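Dihydrocoumarin hydrolase, AncDHCH1 (Pseudomonas sp., PDB 6C2C) probably hydrolyses the lactone dihydrocoumarin with a pair of zinc ions, as a reconstructed ancestral relative of methyl-parathion hydrolase in the metallo-beta-lactamase superfamily. Local coordinates at residues A[59-64]-A[230-235]; A[139-144]-A[173-178]; A[239-244]-A[253-258]. All coordinates share one frame; numbering follows the deposited sequence.

Interaction 1 (A[59-64]-A[230-235])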
ATOM      1  N   SER A  59     -12.232  13.453 -13.523  1.00 22.54           N
ATOM      2  CA  SER A  59     -10.821  13.551 -13.185  1.00 17.33           C
ATOM      3  C   SER A  59      -9.936  13.181 -14.372  1.00 23.23           C
ATOM      4  O   SER A  59      -8.749  12.887 -14.185  1.00 25.18           O
ATOM      5  CB  SER A  59     -10.490  12.659 -11.974  1.00 21.69           C
ATOM      6  OG  SER A  59     -11.042  13.160 -10.768  1.00 22.72           O
ATOM      7  N   PHE A  60     -10.512  13.142 -15.583  1.00 23.09           N
ATOM      8  CA  PHE A  60      -9.777  12.909 -16.831  1.00 23.07           C
ATOM      9  C   PHE A  60      -9.129  11.538 -16.842  1.00 28.52           C
ATOM     10  O   PHE A  60      -8.004  11.355 -17.315  1.00 29.92           O
ATOM     11  CB  PHE A  60      -8.745  14.009 -17.066  1.00 25.48           C
ATOM     12  CG  PHE A  60      -9.328  15.369 -16.878  1.00 23.63           C
ATOM     13  CD1 PHE A  60      -9.965  15.984 -17.935  1.00 27.46           C
ATOM     14  CD2 PHE A  60      -9.317  15.995 -15.644  1.00 19.24           C
ATOM     15  CE1 PHE A  60     -10.540  17.218 -17.790  1.00 23.28           C
ATOM     16  CE2 PHE A  60      -9.901  17.257 -15.477  1.00 23.60           C
ATOM     17  CZ  PHE A  60     -10.518  17.872 -16.572  1.00 20.99           C
ATOM     18  N   LEU A  61      -9.857  10.572 -16.299  1.00 22.93           N
ATOM     19  CA  LEU A  61      -9.458   9.180 -16.253  1.00 28.03           C
ATOM     20  C   LEU A  61     -10.516   8.324 -16.941  1.00 28.38           C
ATOM     21  O   LEU A  61     -11.659   8.743 -17.168  1.00 28.40           O
ATOM     22  CB  LEU A  61      -9.267   8.699 -14.799  1.00 21.51           C
ATOM     23  CG  LEU A  61      -8.250   9.468 -13.966  1.00 20.95           C
ATOM     24  CD1 LEU A  61      -8.383   9.147 -12.491  1.00 20.09           C
ATOM     25  CD2 LEU A  61      -6.834   9.206 -14.467  1.00 23.98           C
ATOM     26  N   LYS A  62     -10.134   7.094 -17.202  1.00 31.79           N
ATOM     27  CA  LYS A  62     -11.014   6.098 -17.782  1.00 33.87           C
ATOM     28  C   LYS A  62     -10.559   4.717 -17.393  1.00 32.15           C
ATOM     29  O   LYS A  62      -9.420   4.531 -17.080  1.00 32.19           O
ATOM     30  CB  LYS A  62     -11.089   6.220 -19.297  1.00 38.30           C
ATOM     31  CG  LYS A  62     -12.310   5.552 -19.935  1.00 40.27           C
ATOM     32  CD  LYS A  62     -12.300   5.736 -21.441  1.00 45.38           C
ATOM     33  CE  LYS A  62     -13.642   5.409 -22.120  1.00 52.65           C
ATOM     34  NZ  LYS A  62     -14.198   4.058 -21.842  1.00 57.80           N
ATOM     35  N   ALA A  63     -11.484   3.793 -17.340  1.00 26.76           N
ATOM     36  CA  ALA A  63     -11.179   2.404 -17.028  1.00 27.25           C
ATOM     37  C   ALA A  63     -10.707   1.658 -18.271  1.00 29.20           C
ATOM     38  O   ALA A  63     -11.220   1.903 -19.323  1.00 30.28           O
ATOM     39  CB  ALA A  63     -12.332   1.694 -16.407  1.00 25.52           C
ATOM     40  N   PRO A  64      -9.761   0.748 -18.153  1.00 26.45           N
ATOM     41  CA  PRO A  64      -9.036   0.334 -16.958  1.00 21.77           C
ATOM     42  C   PRO A  64      -8.055   1.404 -16.481  1.00 25.21           C
ATOM     43  O   PRO A  64      -7.519   2.159 -17.227  1.00 22.02           O
ATOM     44  CB  PRO A  64      -8.376  -0.948 -17.370  1.00 22.80           C
ATOM     45  CG  PRO A  64      -8.352  -0.953 -18.806  1.00 29.63           C
ATOM     46  CD  PRO A  64      -9.406  -0.086 -19.302  1.00 26.23           C
ATOM     47  N   VAL A 230      -9.749   3.931  -5.340  1.00 12.47           N
ATOM     48  CA  VAL A 230     -10.054   4.718  -6.543  1.00 14.04           C
ATOM     49  C   VAL A 230     -10.299   6.138  -6.051  1.00 13.29           C
ATOM     50  O   VAL A 230     -11.432   6.517  -5.716  1.00 13.08           O
ATOM     51  CB  VAL A 230     -11.254   4.168  -7.311  1.00 12.89           C
ATOM     52  CG1 VAL A 230     -11.394   4.982  -8.596  1.00 16.56           C
ATOM     53  CG2 VAL A 230     -11.057   2.697  -7.639  1.00 11.67           C
ATOM     54  N   ALA A 231      -9.212   6.942  -5.969  1.00 13.43           N
ATOM     55  CA  ALA A 231      -9.338   8.318  -5.504  1.00 14.32           C
ATOM     56  C   ALA A 231     -10.455   9.077  -6.228  1.00 13.95           C
ATOM     57  O   ALA A 231     -11.212   9.810  -5.577  1.00 15.66           O
ATOM     58  CB  ALA A 231      -8.013   9.087  -5.703  1.00 13.97           C
ATOM     59  N   ALA A 232     -10.577   8.879  -7.541  1.00 13.82           N
ATOM     60  CA  ALA A 232     -11.501   9.689  -8.349  1.00 16.22           C
ATOM     61  C   ALA A 232     -12.969   9.391  -8.062  1.00 19.84           C
ATOM     62  O   ALA A 232     -13.819  10.135  -8.557  1.00 20.91           O
ATOM     63  CB  ALA A 232     -11.231   9.475  -9.844  1.00 17.88           C
ATOM     64  N   VAL A 233     -13.263   8.322  -7.321  1.00 15.66           N
ATOM     65  CA  VAL A 233     -14.614   7.953  -6.870  1.00 14.84           C
ATOM     66  C   VAL A 233     -14.753   8.129  -5.370  1.00 16.51           C
ATOM     67  O   VAL A 233     -15.715   8.747  -4.874  1.00 15.64           O
ATOM     68  CB  VAL A 233     -14.943   6.494  -7.268  1.00 16.28           C
ATOM     69  CG1 VAL A 233     -16.222   6.031  -6.547  1.00 15.15           C
ATOM     70  CG2 VAL A 233     -15.150   6.324  -8.781  1.00 17.07           C
ATOM     71  N   GLN A 234     -13.782   7.613  -4.616  1.00 13.70           N
ATOM     72  CA  GLN A 234     -14.003   7.387  -3.202  1.00 13.59           C
ATOM     73  C   GLN A 234     -13.693   8.576  -2.300  1.00 16.15           C
ATOM     74  O   GLN A 234     -14.093   8.547  -1.139  1.00 15.58           O
ATOM     75  CB  GLN A 234     -13.207   6.149  -2.750  1.00 14.28           C
ATOM     76  CG  GLN A 234     -13.786   4.878  -3.330  1.00 14.94           C
ATOM     77  CD  GLN A 234     -12.922   3.719  -2.976  1.00 16.99           C
ATOM     78  OE1 GLN A 234     -11.734   3.757  -3.248  1.00 16.62           O
ATOM     79  NE2 GLN A 234     -13.472   2.741  -2.254  1.00 14.45           N
ATOM     80  N   PHE A 235     -13.040   9.645  -2.794  1.00 14.27           N
ATOM     81  CA  PHE A 235     -12.947  10.839  -1.976  1.00 13.87           C
ATOM     82  C   PHE A 235     -14.254  11.635  -2.028  1.00 14.73           C
ATOM     83  O   PHE A 235     -14.727  12.099  -0.988  1.00 16.02           O
ATOM     84  CB  PHE A 235     -11.768  11.720  -2.451  1.00 12.68           C
ATOM     85  CG  PHE A 235     -10.404  11.249  -1.984  1.00 11.43           C
ATOM     86  CD1 PHE A 235     -10.126  11.115  -0.643  1.00 15.70           C
ATOM     87  CD2 PHE A 235      -9.371  11.051  -2.913  1.00 13.32           C
ATOM     88  CE1 PHE A 235      -8.822  10.716  -0.206  1.00 17.44           C
ATOM     89  CE2 PHE A 235      -8.047  10.631  -2.445  1.00 15.26           C
ATOM     90  CZ  PHE A 235      -7.814  10.494  -1.117  1.00 12.95           C
TER
HETATM   91  O   HOH W   1     -13.511  12.427 -10.179  1.00 20.95           O
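The methyl of A232 sits against two side chains of the 59-64 loop, S59 and L61. From S59 come CB and OG, with OG 3.8 Å from A232 CB. From L61 it is a branch end that touches: L61 CD1 lies 3.9 Å from A232 CB. OG of S59 and CG of L61 are both anti to the carbonyl carbon, chi1 -70° for S59 and -58° for L61. This turns OG and the leucine branch toward helix 231-234. A water adds a polar link beside the methyl. S59 OG donates to it at 2.6 Å, and the water donates on to A232 O at 2.8 Å. The hydroxyl therefore both packs on the alanine and reaches its carbonyl through the water. L56 of helix 49-58 touches both L61 and A232 and extends the apolar patch. The short helix is held within itself: V230 O accepts from V233 N and Q234 N, and Q234 OE1 accepts from V230 N at 2.9 Å. The contact lies at the surface. It joins helix 231-234 to the C-terminal end of helix 49-58, which closes in a Schellman motif with F60, at positive phi, as its C-prime residue.

Interaction 2 (A[139-144]-A[173-178]); sequences AVVRAD and ASLNPY
V141 and Y178 make the main contact, a CH-pi interaction. The methyl CG2 of V141 lies over one face of the Y178 ring, 3.7 Å from the centroid and 22° off the ring normal. V141 CG2 is offset toward the rim at Y178 CD2, 3.4 Å away. The two side chains cross at about a right angle. With chi1 at 173°, V141 CG2 is anti to the carbonyl carbon and CG1 anti to the backbone N. The two methyls thus serve different partners.

Apolar packing accounts for the second branch. L175, about one turn before Y178 in the helix, offers CD1 to V141 CG1 at 4.0 Å. V125 of helix 122-125 also touches L175, and L128 touches V141.

Polar atoms lie round the rim of the ring. A139 O is near the ring plane, 3.9 Å from Y178 CD2, so the carbonyl meets the edge and the methyl meets the face. The phenol oxygen Y178 OH is hydrogen-bonded to L128 O and F136 N. These two partners anchor the far end of the ring while V141 packs on its face.

All four touching residues are buried. Strand 140-142 is the outermost strand of its sheet within the chain and pairs in parallel with strand 114-116. Helix 162-180 packs on it through L175 and Y178, with helix 122-125 beside L175 and strand 133-134 touching Y178 through A134.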
ATOM      1  N   ALA A 139      14.634  -9.183   9.088  1.00 12.20           N
ATOM      2  CA  ALA A 139      13.434  -8.493   9.553  1.00 11.91           C
ATOM      3  C   ALA A 139      12.488  -9.408  10.347  1.00 11.86           C
ATOM      4  O   ALA A 139      12.338 -10.610  10.051  1.00 12.40           O
ATOM      5  CB  ALA A 139      12.692  -7.887   8.344  1.00 11.68           C
ATOM      6  N   VAL A 140      11.874  -8.823  11.357  1.00 11.79           N
ATOM      7  CA  VAL A 140      10.697  -9.406  11.988  1.00 10.38           C
ATOM      8  C   VAL A 140       9.467  -8.833  11.287  1.00  9.64           C
ATOM      9  O   VAL A 140       9.339  -7.612  11.164  1.00 12.02           O
ATOM     10  CB  VAL A 140      10.672  -9.058  13.468  1.00 11.54           C
ATOM     11  CG1 VAL A 140       9.338  -9.519  14.150  1.00 14.37           C
ATOM     12  CG2 VAL A 140      11.877  -9.650  14.212  1.00 17.92           C
ATOM     13  N   VAL A 141       8.527  -9.712  10.873  1.00 11.62           N
ATOM     14  CA  VAL A 141       7.337  -9.263  10.158  1.00 10.11           C
ATOM     15  C   VAL A 141       6.204  -9.268  11.160  1.00 10.64           C
ATOM     16  O   VAL A 141       6.078 -10.222  11.939  1.00 11.45           O
ATOM     17  CB  VAL A 141       7.044 -10.219   8.980  1.00  8.29           C
ATOM     18  CG1 VAL A 141       5.706  -9.850   8.326  1.00 10.71           C
ATOM     19  CG2 VAL A 141       8.184 -10.221   7.939  1.00 11.38           C
ATOM     20  N   ARG A 142       5.343  -8.242  11.136  1.00 10.67           N
ATOM     21  CA  ARG A 142       4.210  -8.165  12.048  1.00 10.19           C
ATOM     22  C   ARG A 142       2.962  -7.834  11.260  1.00 12.89           C
ATOM     23  O   ARG A 142       3.021  -7.092  10.280  1.00 10.66           O
ATOM     24  CB  ARG A 142       4.412  -7.112  13.123  1.00 11.16           C
ATOM     25  CG  ARG A 142       5.778  -7.240  13.841  1.00 10.60           C
ATOM     26  CD  ARG A 142       5.754  -6.599  15.211  1.00 10.84           C
ATOM     27  NE  ARG A 142       4.845  -7.373  16.082  1.00 10.78           N
ATOM     28  CZ  ARG A 142       4.607  -6.997  17.333  1.00 10.41           C
ATOM     29  NH1 ARG A 142       5.244  -5.916  17.859  1.00 12.45           N
ATOM     30  NH2 ARG A 142       3.756  -7.706  18.050  1.00 11.67           N
ATOM     31  N   ALA A 143       1.832  -8.407  11.700  1.00  8.80           N
ATOM     32  CA  ALA A 143       0.527  -8.145  11.110  1.00  8.47           C
ATOM     33  C   ALA A 143      -0.505  -8.556  12.145  1.00  9.07           C
ATOM     34  O   ALA A 143      -0.175  -9.188  13.157  1.00 10.56           O
ATOM     35  CB  ALA A 143       0.330  -8.959   9.822  1.00 14.75           C
ATOM     36  N   ASP A 144      -1.741  -8.146  11.931  1.00 11.07           N
ATOM     37  CA  ASP A 144      -2.753  -8.499  12.920  1.00 10.11           C
ATOM     38  C   ASP A 144      -3.014  -9.995  12.911  1.00 10.36           C
ATOM     39  O   ASP A 144      -3.145 -10.615  11.855  1.00 11.76           O
ATOM     40  CB  ASP A 144      -4.049  -7.749  12.623  1.00 11.87           C
ATOM     41  CG  ASP A 144      -5.027  -7.813  13.801  1.00 12.10           C
ATOM     42  OD1 ASP A 144      -5.792  -8.786  13.874  1.00 15.16           O
ATOM     43  OD2 ASP A 144      -5.069  -6.934  14.662  1.00 13.75           O
ATOM     44  N   ALA A 173       2.779 -18.591   0.975  1.00 13.98           N
ATOM     45  CA  ALA A 173       4.116 -18.711   0.418  1.00 14.46           C
ATOM     46  C   ALA A 173       4.972 -17.516   0.794  1.00 12.90           C
ATOM     47  O   ALA A 173       6.187 -17.663   0.991  1.00 12.70           O
ATOM     48  CB  ALA A 173       4.050 -18.821  -1.113  1.00 15.16           C
ATOM     49  N   SER A 174       4.339 -16.338   0.913  1.00 11.96           N
ATOM     50  CA  SER A 174       5.093 -15.124   1.206  1.00 12.22           C
ATOM     51  C   SER A 174       5.528 -15.092   2.659  1.00 14.25           C
ATOM     52  O   SER A 174       6.676 -14.716   2.965  1.00 14.58           O
ATOM     53  CB  SER A 174       4.237 -13.879   0.903  1.00  9.97           C
ATOM     54  OG  SER A 174       3.933 -13.805  -0.515  1.00 13.97           O
ATOM     55  N   LEU A 175       4.656 -15.537   3.557  1.00 13.30           N
ATOM     56  CA  LEU A 175       5.004 -15.514   4.990  1.00  8.93           C
ATOM     57  C   LEU A 175       5.827 -16.719   5.472  1.00 11.97           C
ATOM     58  O   LEU A 175       6.486 -16.630   6.520  1.00 13.46           O
ATOM     59  CB  LEU A 175       3.725 -15.434   5.824  1.00 11.90           C
ATOM     60  CG  LEU A 175       3.135 -14.059   6.103  1.00 12.06           C
ATOM     61  CD1 LEU A 175       4.094 -13.226   6.959  1.00 13.69           C
ATOM     62  CD2 LEU A 175       2.962 -13.306   4.873  1.00 13.64           C
ATOM     63  N   ASN A 176       5.818 -17.825   4.738  1.00 11.82           N
ATOM     64  CA  ASN A 176       6.374 -19.077   5.256  1.00 15.84           C
ATOM     65  C   ASN A 176       7.816 -18.956   5.722  1.00 15.91           C
ATOM     66  O   ASN A 176       8.107 -19.473   6.810  1.00 17.67           O
ATOM     67  CB  ASN A 176       6.228 -20.160   4.168  1.00 16.97           C
ATOM     68  CG  ASN A 176       6.608 -21.523   4.668  1.00 25.48           C
ATOM     69  OD1 ASN A 176       7.523 -22.151   4.125  1.00 35.42           O
ATOM     70  ND2 ASN A 176       5.981 -21.944   5.762  1.00 22.17           N
ATOM     71  N   PRO A 177       8.749 -18.308   4.991  1.00 14.65           N
ATOM     72  CA  PRO A 177      10.129 -18.232   5.510  1.00 13.76           C
ATOM     73  C   PRO A 177      10.172 -17.617   6.883  1.00 15.71           C
ATOM     74  O   PRO A 177      10.954 -18.034   7.744  1.00 17.35           O
ATOM     75  CB  PRO A 177      10.871 -17.370   4.465  1.00 18.37           C
ATOM     76  CG  PRO A 177      10.004 -17.399   3.236  1.00 18.09           C
ATOM     77  CD  PRO A 177       8.603 -17.643   3.685  1.00 16.91           C
ATOM     78  N   TYR A 178       9.369 -16.581   7.105  1.00 12.94           N
ATOM     79  CA  TYR A 178       9.417 -15.892   8.374  1.00 11.36           C
ATOM     80  C   TYR A 178       8.803 -16.733   9.468  1.00 14.14           C
ATOM     81  O   TYR A 178       9.328 -16.779  10.580  1.00 14.25           O
ATOM     82  CB  TYR A 178       8.671 -14.543   8.244  1.00 12.76           C
ATOM     83  CG  TYR A 178       9.351 -13.691   7.180  1.00 12.15           C
ATOM     84  CD1 TYR A 178       8.949 -13.797   5.863  1.00 10.90           C
ATOM     85  CD2 TYR A 178      10.392 -12.810   7.491  1.00 11.47           C
ATOM     86  CE1 TYR A 178       9.585 -13.063   4.845  1.00 11.70           C
ATOM     87  CE2 TYR A 178      11.022 -12.061   6.507  1.00 11.46           C
ATOM     88  CZ  TYR A 178      10.620 -12.196   5.183  1.00 10.71           C
ATOM     89  OH  TYR A 178      11.224 -11.451   4.160  1.00 11.25           O
TER

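Interaction 3 (A[239-244]-A[253-258]); sequences SVTIQF and AERKKA
R255 reaches from helix 248-265 toward the 239-244 loop and crosses the T241 side chain at about a right angle. T241 CG2 lies at the edge of the guanidinium, in its plane, 3.7 Å from R255 NH1. The arginine starts extended, with CG anti to the backbone N (chi1 167°), and then bends at chi3, 48°. The bend at chi3 brings NH1 to V240 O and the T241 methyl. V240 O stands oblique to the group, 3.0 Å from R255 NH1, but the angle is too poor for a hydrogen bond. That carbonyl instead accepts from Q234 NE2. The proximity may still be favourable electrostatically, since a carbonyl oxygen faces a probably positive group. NH2 is hydrogen-bonded to L227 O and NE to P238 O. Together they fix how the flat group is turned. T241 OG1 bonds to N46 ND2. S239 and V240 meet the arginine through their backbones, as their CB atoms point away from the helix. R255 is no zinc ligand; its side chain is about 10 Å from a bound zinc ion. A buried arginine bonded to backbone carbonyls here ties a coil segment to the helix that follows it in the metallo-beta-lactamase fold.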
ATOM      1  N   SER A 239     -18.674   6.251   0.500  1.00 18.98           N
ATOM      2  CA  SER A 239     -19.483   5.059   0.723  1.00 16.23           C
ATOM      3  C   SER A 239     -19.287   3.985  -0.342  1.00 17.71           C
ATOM      4  O   SER A 239     -19.707   2.837  -0.123  1.00 18.14           O
ATOM      5  CB  SER A 239     -20.962   5.476   0.795  1.00 20.04           C
ATOM      6  OG  SER A 239     -21.470   5.615  -0.539  1.00 27.15           O
ATOM      7  N   VAL A 240     -18.693   4.294  -1.484  1.00 14.92           N
ATOM      8  CA  VAL A 240     -18.565   3.308  -2.552  1.00 13.76           C
ATOM      9  C   VAL A 240     -17.472   2.325  -2.161  1.00 16.69           C
ATOM     10  O   VAL A 240     -16.349   2.739  -1.859  1.00 15.58           O
ATOM     11  CB  VAL A 240     -18.225   3.973  -3.898  1.00 16.39           C
ATOM     12  CG1 VAL A 240     -18.202   2.932  -5.021  1.00 19.11           C
ATOM     13  CG2 VAL A 240     -19.192   5.122  -4.213  1.00 18.16           C
ATOM     14  N   THR A 241     -17.798   1.036  -2.145  1.00 16.59           N
ATOM     15  CA  THR A 241     -16.876  -0.020  -1.776  1.00 13.16           C
ATOM     16  C   THR A 241     -16.401  -0.773  -3.020  1.00 16.07           C
ATOM     17  O   THR A 241     -16.748  -0.449  -4.174  1.00 16.42           O
ATOM     18  CB  THR A 241     -17.562  -0.925  -0.729  1.00 13.54           C
ATOM     19  OG1 THR A 241     -18.731  -1.529  -1.335  1.00 15.61           O
ATOM     20  CG2 THR A 241     -17.971  -0.128   0.503  1.00 14.67           C
ATOM     21  N   ILE A 242     -15.574  -1.802  -2.802  1.00 14.02           N
ATOM     22  CA  ILE A 242     -14.970  -2.534  -3.908  1.00 12.98           C
ATOM     23  C   ILE A 242     -15.034  -4.030  -3.621  1.00 15.72           C
ATOM     24  O   ILE A 242     -15.084  -4.464  -2.454  1.00 15.42           O
ATOM     25  CB  ILE A 242     -13.506  -2.024  -4.154  1.00 14.92           C
ATOM     26  CG1 ILE A 242     -12.943  -2.465  -5.503  1.00 16.04           C
ATOM     27  CG2 ILE A 242     -12.538  -2.431  -2.979  1.00 13.76           C
ATOM     28  CD1 ILE A 242     -11.698  -1.542  -5.903  1.00 17.48           C
ATOM     29  N   GLN A 243     -15.027  -4.809  -4.699  0.59 15.89           N
ATOM     30  CA  GLN A 243     -15.153  -6.253  -4.534  0.59 16.63           C
ATOM     31  C   GLN A 243     -14.005  -6.826  -3.710  0.59 17.15           C
ATOM     32  O   GLN A 243     -14.198  -7.851  -3.034  0.59 17.19           O
ATOM     33  CB  GLN A 243     -15.245  -6.939  -5.902  0.59 19.12           C
ATOM     34  CG  GLN A 243     -16.606  -6.737  -6.597  0.59 16.43           C
ATOM     35  CD  GLN A 243     -16.667  -7.435  -7.939  0.59 22.74           C
ATOM     36  OE1 GLN A 243     -17.170  -6.893  -8.918  0.59 27.54           O
ATOM     37  NE2 GLN A 243     -16.176  -8.662  -7.980  0.59 26.12           N
ATOM     38  N   PHE A 244     -12.819  -6.171  -3.734  1.00 13.19           N
ATOM     39  CA  PHE A 244     -11.689  -6.684  -2.973  1.00 15.01           C
ATOM     40  C   PHE A 244     -11.921  -6.661  -1.460  1.00 14.53           C
ATOM     41  O   PHE A 244     -11.134  -7.259  -0.733  1.00 14.46           O
ATOM     42  CB  PHE A 244     -10.423  -5.866  -3.272  1.00 12.86           C
ATOM     43  CG  PHE A 244     -10.007  -5.852  -4.714  1.00 15.63           C
ATOM     44  CD1 PHE A 244     -10.022  -7.015  -5.481  1.00 20.23           C
ATOM     45  CD2 PHE A 244      -9.576  -4.648  -5.301  1.00 15.94           C
ATOM     46  CE1 PHE A 244      -9.611  -6.991  -6.795  1.00 22.50           C
ATOM     47  CE2 PHE A 244      -9.166  -4.631  -6.616  1.00 19.06           C
ATOM     48  CZ  PHE A 244      -9.158  -5.808  -7.347  1.00 20.92           C
ATOM     49  N   ALA A 253     -17.080   1.971   6.604  1.00 14.42           N
ATOM     50  CA  ALA A 253     -17.056   2.627   7.901  1.00 14.49           C
ATOM     51  C   ALA A 253     -15.648   3.037   8.288  1.00 17.65           C
ATOM     52  O   ALA A 253     -15.453   4.137   8.815  1.00 14.70           O
ATOM     53  CB  ALA A 253     -17.628   1.699   8.974  1.00 15.16           C
ATOM     54  N   GLU A 254     -14.660   2.163   8.056  1.00 13.08           N
ATOM     55  CA  GLU A 254     -13.277   2.495   8.439  1.00 14.49           C
ATOM     56  C   GLU A 254     -12.716   3.610   7.566  1.00 15.54           C
ATOM     57  O   GLU A 254     -11.953   4.470   8.053  1.00 14.15           O
ATOM     58  CB  GLU A 254     -12.394   1.232   8.359  1.00 13.12           C
ATOM     59  CG  GLU A 254     -12.755   0.268   9.500  1.00 14.53           C
ATOM     60  CD  GLU A 254     -12.428   0.807  10.913  1.00 18.51           C
ATOM     61  OE1 GLU A 254     -11.660   1.783  11.135  1.00 16.20           O
ATOM     62  OE2 GLU A 254     -12.967   0.216  11.877  1.00 19.79           O
ATOM     63  N   ARG A 255     -13.054   3.598   6.273  1.00 13.08           N
ATOM     64  CA  ARG A 255     -12.580   4.674   5.399  1.00 13.33           C
ATOM     65  C   ARG A 255     -13.172   6.014   5.848  1.00 15.11           C
ATOM     66  O   ARG A 255     -12.449   7.027   5.976  1.00 12.81           O
ATOM     67  CB  ARG A 255     -12.928   4.369   3.942  1.00 11.69           C
ATOM     68  CG  ARG A 255     -12.751   5.580   3.018  1.00 12.04           C
ATOM     69  CD  ARG A 255     -12.930   5.214   1.565  1.00 13.27           C
ATOM     70  NE  ARG A 255     -14.148   4.399   1.292  1.00 15.01           N
ATOM     71  CZ  ARG A 255     -14.144   3.068   1.143  1.00 16.47           C
ATOM     72  NH1 ARG A 255     -15.314   2.451   0.907  1.00 13.42           N
ATOM     73  NH2 ARG A 255     -13.022   2.326   1.307  1.00 12.85           N
ATOM     74  N   LYS A 256     -14.490   6.041   6.084  1.00 16.42           N
ATOM     75  CA  LYS A 256     -15.133   7.282   6.551  1.00 16.32           C
ATOM     76  C   LYS A 256     -14.491   7.796   7.843  1.00 16.70           C
ATOM     77  O   LYS A 256     -14.184   9.004   7.970  1.00 16.11           O
ATOM     78  CB  LYS A 256     -16.644   7.022   6.721  1.00 16.38           C
ATOM     79  CG  LYS A 256     -17.390   8.276   7.208  1.00 23.35           C
ATOM     80  CD  LYS A 256     -16.991   9.577   6.394  1.00 27.15           C
ATOM     81  CE  LYS A 256     -17.837  10.734   6.880  1.00 32.18           C
ATOM     82  NZ  LYS A 256     -18.073  10.500   8.355  1.00 33.27           N
ATOM     83  N   LYS A 257     -14.226   6.891   8.794  1.00 14.92           N
ATOM     84  CA  LYS A 257     -13.613   7.275  10.064  1.00 14.58           C
ATOM     85  C   LYS A 257     -12.225   7.889   9.827  1.00 14.35           C
ATOM     86  O   LYS A 257     -11.869   8.924  10.395  1.00 16.52           O
ATOM     87  CB  LYS A 257     -13.516   6.033  10.940  1.00 16.96           C
ATOM     88  CG  LYS A 257     -12.968   6.325  12.257  1.00 23.55           C
ATOM     89  CD  LYS A 257     -13.059   5.130  13.211  1.00 28.16           C
ATOM     90  CE  LYS A 257     -12.701   5.607  14.623  1.00 36.00           C
ATOM     91  NZ  LYS A 257     -11.642   6.724  14.652  1.00 42.95           N
ATOM     92  N   ALA A 258     -11.427   7.230   8.978  1.00 14.96           N
ATOM     93  CA  ALA A 258     -10.064   7.698   8.706  1.00 15.72           C
ATOM     94  C   ALA A 258     -10.066   9.050   8.001  1.00 14.70           C
ATOM     95  O   ALA A 258      -9.244   9.908   8.318  1.00 15.96           O
ATOM     96  CB  ALA A 258      -9.331   6.655   7.835  1.00 12.98           C
TER

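How the interactions relate
Interaction 2 is the buried contact, interaction 3 is partly buried, and interaction 1 lies at the surface. Interaction 2 is apolar and aromatic, interaction 3 sets a probably charged guanidinium among backbone carbonyls, and interaction 1 combines a small apolar touch with a water bridge. Interactions 1 and 3 are neighbours, with centres about 15 Å apart. Q234 of helix 231-234 joins them, since it touches both V240 and R255. V233 also packs on V240. Interaction 2 stands apart, its centre about 33 Å from that of interaction 1, on the opposite side of the chain's centre.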